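Local coordinates for protein putative hyaluronoglucosaminidase (Clostridium perfringens, PDB 6PWI) that is a family 84 glycoside hydrolase that probably removes terminal N-acetylhexosamine residues from glycans, at residues 501-509 with 616-627. Numbering follows the deposited sequence.
Sequences EFTRRLWEK and FIKDLSKIIGDN
In the C-terminal helical bundle that follows the family 84 catalytic barrel, two nearly parallel helices, 496-507 and 613-623, pack through Phe502, Thr503 and Leu506 against Phe616, Leu620 and Ile623. The segment axes run 10° apart and come within 10.9 Å. The CD2 branch of Leu506, whose CG stands anti to the backbone N (chi1 -176°), enters between Leu620 and Ile623, 3.7 Å from Ile623 CG2. Leu620 CD2 also meets the edge of the Phe502 ring, at CE2. Phe502 CD2 meets the edge of the Phe616 ring, 3.7 Å from Phe616 CZ, and Leu620 CD1, from the same helix as Phe616, sits over one face of that ring, toward its rim. Helices 513-536 and 540-572 close over this apolar layer through Ile519 and Tyr523 and through Thr560. On the outer side, Thr503 OG1, bonded to Ile499 O of its own helix, also accepts from a water that donates to Asp619 OD2 as well, linking the helices indirectly. From the last helical residue, Ile623, a type II turn runs to Asp626, after which Asn627, the poorly ordered last residue of this construct, folds back beside Trp507. As modelled, its amide bridges two partners: OD1 accepts from Lys509 NZ at 2.9 Å, the lysine chain bending at chi2 and chi4, while ND2 donates to Leu506 O at 3.0 Å, the N-H...O angle being 163° and the nitrogen standing above the carbonyl plane.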
loop_
_atom_site.group_PDB
_atom_site.type_symbol
_atom_site.label_atom_id
_atom_site.label_comp_id
_atom_site.label_asym_id
_atom_site.label_seq_id
_atom_site.Cartn_x
_atom_site.Cartn_y
_atom_site.Cartn_z
ATOM N N GLU A 501 10.503 28.289 16.541
ATOM C CA GLU A 501 10.286 29.287 17.575
ATOM C C GLU A 501 11.394 29.224 18.626
ATOM O O GLU A 501 11.923 30.257 19.032
ATOM C CB GLU A 501 8.900 29.154 18.202
ATOM C CG GLU A 501 8.557 30.318 19.112
ATOM C CD GLU A 501 8.858 31.715 18.575
ATOM O OE1 GLU A 501 9.028 31.875 17.347
ATOM O OE2 GLU A 501 8.912 32.656 19.390
ATOM N N PHE A 502 11.749 28.012 19.069
ATOM C CA PHE A 502 12.825 27.894 20.040
ATOM C C PHE A 502 14.110 28.486 19.458
ATOM O O PHE A 502 14.845 29.181 20.152
ATOM C CB PHE A 502 13.003 26.458 20.538
ATOM C CG PHE A 502 14.001 26.327 21.659
ATOM C CD1 PHE A 502 13.596 26.419 22.984
ATOM C CD2 PHE A 502 15.351 26.150 21.390
ATOM C CE1 PHE A 502 14.516 26.333 24.020
ATOM C CE2 PHE A 502 16.272 26.065 22.425
ATOM C CZ PHE A 502 15.853 26.155 23.736
ATOM N N THR A 503 14.359 28.234 18.170
ATOM C CA THR A 503 15.589 28.685 17.546
ATOM C C THR A 503 15.628 30.210 17.496
ATOM O O THR A 503 16.651 30.800 17.827
ATOM C CB THR A 503 15.814 28.014 16.184
ATOM O OG1 THR A 503 15.820 26.607 16.432
ATOM C CG2 THR A 503 17.114 28.423 15.526
ATOM N N ARG A 504 14.526 30.848 17.084
ATOM C CA ARG A 504 14.559 32.298 16.951
ATOM C C ARG A 504 14.712 32.943 18.325
ATOM O O ARG A 504 15.547 33.825 18.494
ATOM C CB ARG A 504 13.432 32.858 16.077
ATOM C CG ARG A 504 12.064 32.841 16.730
ATOM C CD ARG A 504 11.178 33.959 16.204
ATOM N NE ARG A 504 11.529 35.232 16.804
ATOM C CZ ARG A 504 11.214 35.611 18.042
ATOM N NH1 ARG A 504 10.531 34.815 18.848
ATOM N NH2 ARG A 504 11.601 36.795 18.472
ATOM N N ARG A 505 13.959 32.445 19.313
ATOM C CA ARG A 505 14.060 32.969 20.666
ATOM C C ARG A 505 15.515 32.933 21.135
ATOM O O ARG A 505 16.027 33.921 21.650
ATOM C CB ARG A 505 13.135 32.223 21.630
ATOM C CG ARG A 505 11.656 32.484 21.392
ATOM C CD ARG A 505 10.845 31.895 22.528
ATOM N NE ARG A 505 11.119 32.695 23.705
ATOM C CZ ARG A 505 10.327 33.652 24.171
ATOM N NH1 ARG A 505 10.681 34.335 25.246
ATOM N NH2 ARG A 505 9.182 33.911 23.569
ATOM N N LEU A 506 16.175 31.790 20.935
ATOM C CA LEU A 506 17.535 31.603 21.406
ATOM C C LEU A 506 18.469 32.551 20.661
ATOM O O LEU A 506 19.322 33.182 21.278
ATOM C CB LEU A 506 17.936 30.141 21.197
ATOM C CG LEU A 506 19.310 29.735 21.731
ATOM C CD1 LEU A 506 19.379 29.857 23.252
ATOM C CD2 LEU A 506 19.633 28.312 21.299
ATOM N N TRP A 507 18.271 32.662 19.344
ATOM C CA TRP A 507 19.193 33.368 18.469
ATOM C C TRP A 507 18.982 34.878 18.552
ATOM O O TRP A 507 19.909 35.642 18.298
ATOM C CB TRP A 507 19.073 32.837 17.034
ATOM C CG TRP A 507 19.861 33.578 15.997
ATOM C CD1 TRP A 507 19.356 34.222 14.903
ATOM C CD2 TRP A 507 21.291 33.749 15.938
ATOM N NE1 TRP A 507 20.368 34.785 14.171
ATOM C CE2 TRP A 507 21.566 34.511 14.777
ATOM C CE3 TRP A 507 22.365 33.343 16.741
ATOM C CZ2 TRP A 507 22.865 34.865 14.407
ATOM C CZ3 TRP A 507 23.650 33.692 16.377
ATOM C CH2 TRP A 507 23.894 34.444 15.224
ATOM N N GLU A 508 17.762 35.297 18.904
ATOM C CA GLU A 508 17.430 36.711 18.973
ATOM C C GLU A 508 17.495 37.184 20.421
ATOM O O GLU A 508 16.891 38.196 20.773
ATOM C CB GLU A 508 16.091 37.000 18.291
ATOM C CG GLU A 508 16.227 37.198 16.790
ATOM C CD GLU A 508 14.939 37.226 15.977
ATOM O OE1 GLU A 508 13.853 36.934 16.540
ATOM O OE2 GLU A 508 15.020 37.537 14.773
ATOM N N LYS A 509 18.246 36.434 21.239
ATOM C CA LYS A 509 18.618 36.817 22.593
ATOM C C LYS A 509 17.369 37.144 23.408
ATOM O O LYS A 509 17.249 38.240 23.956
ATOM C CB LYS A 509 19.588 38.006 22.569
ATOM C CG LYS A 509 20.727 37.924 21.560
ATOM C CD LYS A 509 21.956 37.195 22.075
ATOM C CE LYS A 509 23.164 37.353 21.174
ATOM N NZ LYS A 509 22.952 36.720 19.848
ATOM N N PHE A 616 18.194 21.124 13.549
ATOM C CA PHE A 616 17.986 21.784 14.828
ATOM C C PHE A 616 19.160 21.500 15.766
ATOM O O PHE A 616 19.666 22.411 16.420
ATOM C CB PHE A 616 16.651 21.349 15.431
ATOM C CG PHE A 616 16.298 21.993 16.750
ATOM C CD1 PHE A 616 16.483 23.354 16.954
ATOM C CD2 PHE A 616 15.751 21.242 17.783
ATOM C CE1 PHE A 616 16.145 23.941 18.165
ATOM C CE2 PHE A 616 15.399 21.833 18.990
ATOM C CZ PHE A 616 15.600 23.182 19.182
ATOM N N ILE A 617 19.578 20.227 15.830
ATOM C CA ILE A 617 20.701 19.809 16.649
ATOM C C ILE A 617 21.939 20.602 16.229
ATOM O O ILE A 617 22.727 21.023 17.076
ATOM C CB ILE A 617 20.927 18.289 16.517
ATOM C CG1 ILE A 617 19.837 17.486 17.224
ATOM C CG2 ILE A 617 22.313 17.884 16.998
ATOM C CD1 ILE A 617 19.991 15.987 17.068
ATOM N N LYS A 618 22.105 20.792 14.913
ATOM C CA LYS A 618 23.275 21.473 14.387
ATOM C C LYS A 618 23.214 22.954 14.758
ATOM O O LYS A 618 24.220 23.539 15.158
ATOM C CB LYS A 618 23.403 21.237 12.880
ATOM C CG LYS A 618 23.993 19.885 12.505
ATOM C CD LYS A 618 23.844 19.571 11.038
ATOM C CE LYS A 618 24.530 18.286 10.623
ATOM N NZ LYS A 618 24.344 18.029 9.173
ATOM N N ASP A 619 22.014 23.531 14.634
ATOM C CA ASP A 619 21.743 24.913 14.982
ATOM C C ASP A 619 22.053 25.153 16.458
ATOM O O ASP A 619 22.757 26.102 16.793
ATOM C CB ASP A 619 20.296 25.286 14.652
ATOM C CG ASP A 619 20.111 25.924 13.283
ATOM O OD1 ASP A 619 21.138 26.213 12.620
ATOM O OD2 ASP A 619 18.931 26.155 12.896
ATOM N N LEU A 620 21.514 24.299 17.336
ATOM C CA LEU A 620 21.722 24.459 18.765
ATOM C C LEU A 620 23.215 24.471 19.068
ATOM O O LEU A 620 23.672 25.273 19.879
ATOM C CB LEU A 620 21.021 23.332 19.527
ATOM C CG LEU A 620 19.522 23.520 19.744
ATOM C CD1 LEU A 620 18.878 22.229 20.232
ATOM C CD2 LEU A 620 19.256 24.646 20.725
ATOM N N SER A 621 23.973 23.590 18.404
ATOM C CA SER A 621 25.363 23.395 18.776
ATOM C C SER A 621 26.221 24.567 18.303
ATOM O O SER A 621 27.273 24.824 18.884
ATOM C CB SER A 621 25.895 22.054 18.330
ATOM O OG SER A 621 26.288 22.096 16.969
ATOM N N LYS A 622 25.757 25.275 17.262
ATOM C CA LYS A 622 26.428 26.458 16.740
ATOM C C LYS A 622 26.089 27.689 17.579
ATOM O O LYS A 622 26.930 28.560 17.768
ATOM C CB LYS A 622 26.014 26.738 15.294
ATOM C CG LYS A 622 26.810 26.004 14.227
ATOM C CD LYS A 622 26.189 26.137 12.841
ATOM C CE LYS A 622 26.433 24.931 11.950
ATOM N NZ LYS A 622 25.260 24.637 11.088
ATOM N N ILE A 623 24.848 27.775 18.063
ATOM C CA ILE A 623 24.389 28.963 18.758
ATOM C C ILE A 623 24.904 28.942 20.194
ATOM O O ILE A 623 25.414 29.946 20.680
ATOM C CB ILE A 623 22.856 29.109 18.679
ATOM C CG1 ILE A 623 22.394 29.396 17.247
ATOM C CG2 ILE A 623 22.362 30.168 19.650
ATOM C CD1 ILE A 623 20.917 29.148 17.009
ATOM N N ILE A 624 24.762 27.807 20.883
ATOM C CA ILE A 624 25.169 27.749 22.276
ATOM C C ILE A 624 26.668 28.029 22.345
ATOM O O ILE A 624 27.454 27.416 21.625
ATOM C CB ILE A 624 24.785 26.401 22.912
ATOM C CG1 ILE A 624 23.266 26.210 22.927
ATOM C CG2 ILE A 624 25.384 26.267 24.306
ATOM C CD1 ILE A 624 22.824 24.779 23.134
ATOM N N GLY A 625 27.048 29.005 23.174
ATOM C CA GLY A 625 28.455 29.310 23.368
ATOM C C GLY A 625 28.996 30.329 22.365
ATOM O O GLY A 625 30.112 30.813 22.524
ATOM N N ASP A 626 28.212 30.634 21.327
ATOM C CA ASP A 626 28.524 31.724 20.418
ATOM C C ASP A 626 27.332 32.678 20.409
ATOM O O ASP A 626 26.824 33.049 19.352
ATOM C CB ASP A 626 28.887 31.183 19.030
ATOM C CG ASP A 626 29.846 32.044 18.221
ATOM O OD1 ASP A 626 30.556 31.468 17.366
ATOM O OD2 ASP A 626 29.874 33.279 18.434
ATOM N N ASN A 627 26.887 33.057 21.615
ATOM C CA ASN A 627 25.614 33.740 21.792
ATOM C C ASN A 627 25.742 34.788 22.907
ATOM O O ASN A 627 26.178 34.396 24.012
ATOM C CB ASN A 627 24.486 32.738 22.065
ATOM C CG ASN A 627 23.116 33.213 21.620
ATOM O OD1 ASN A 627 22.981 33.868 20.587
ATOM N ND2 ASN A 627 22.091 32.867 22.386
HETATM O O HOH W 1 16.721 25.009 14.081
#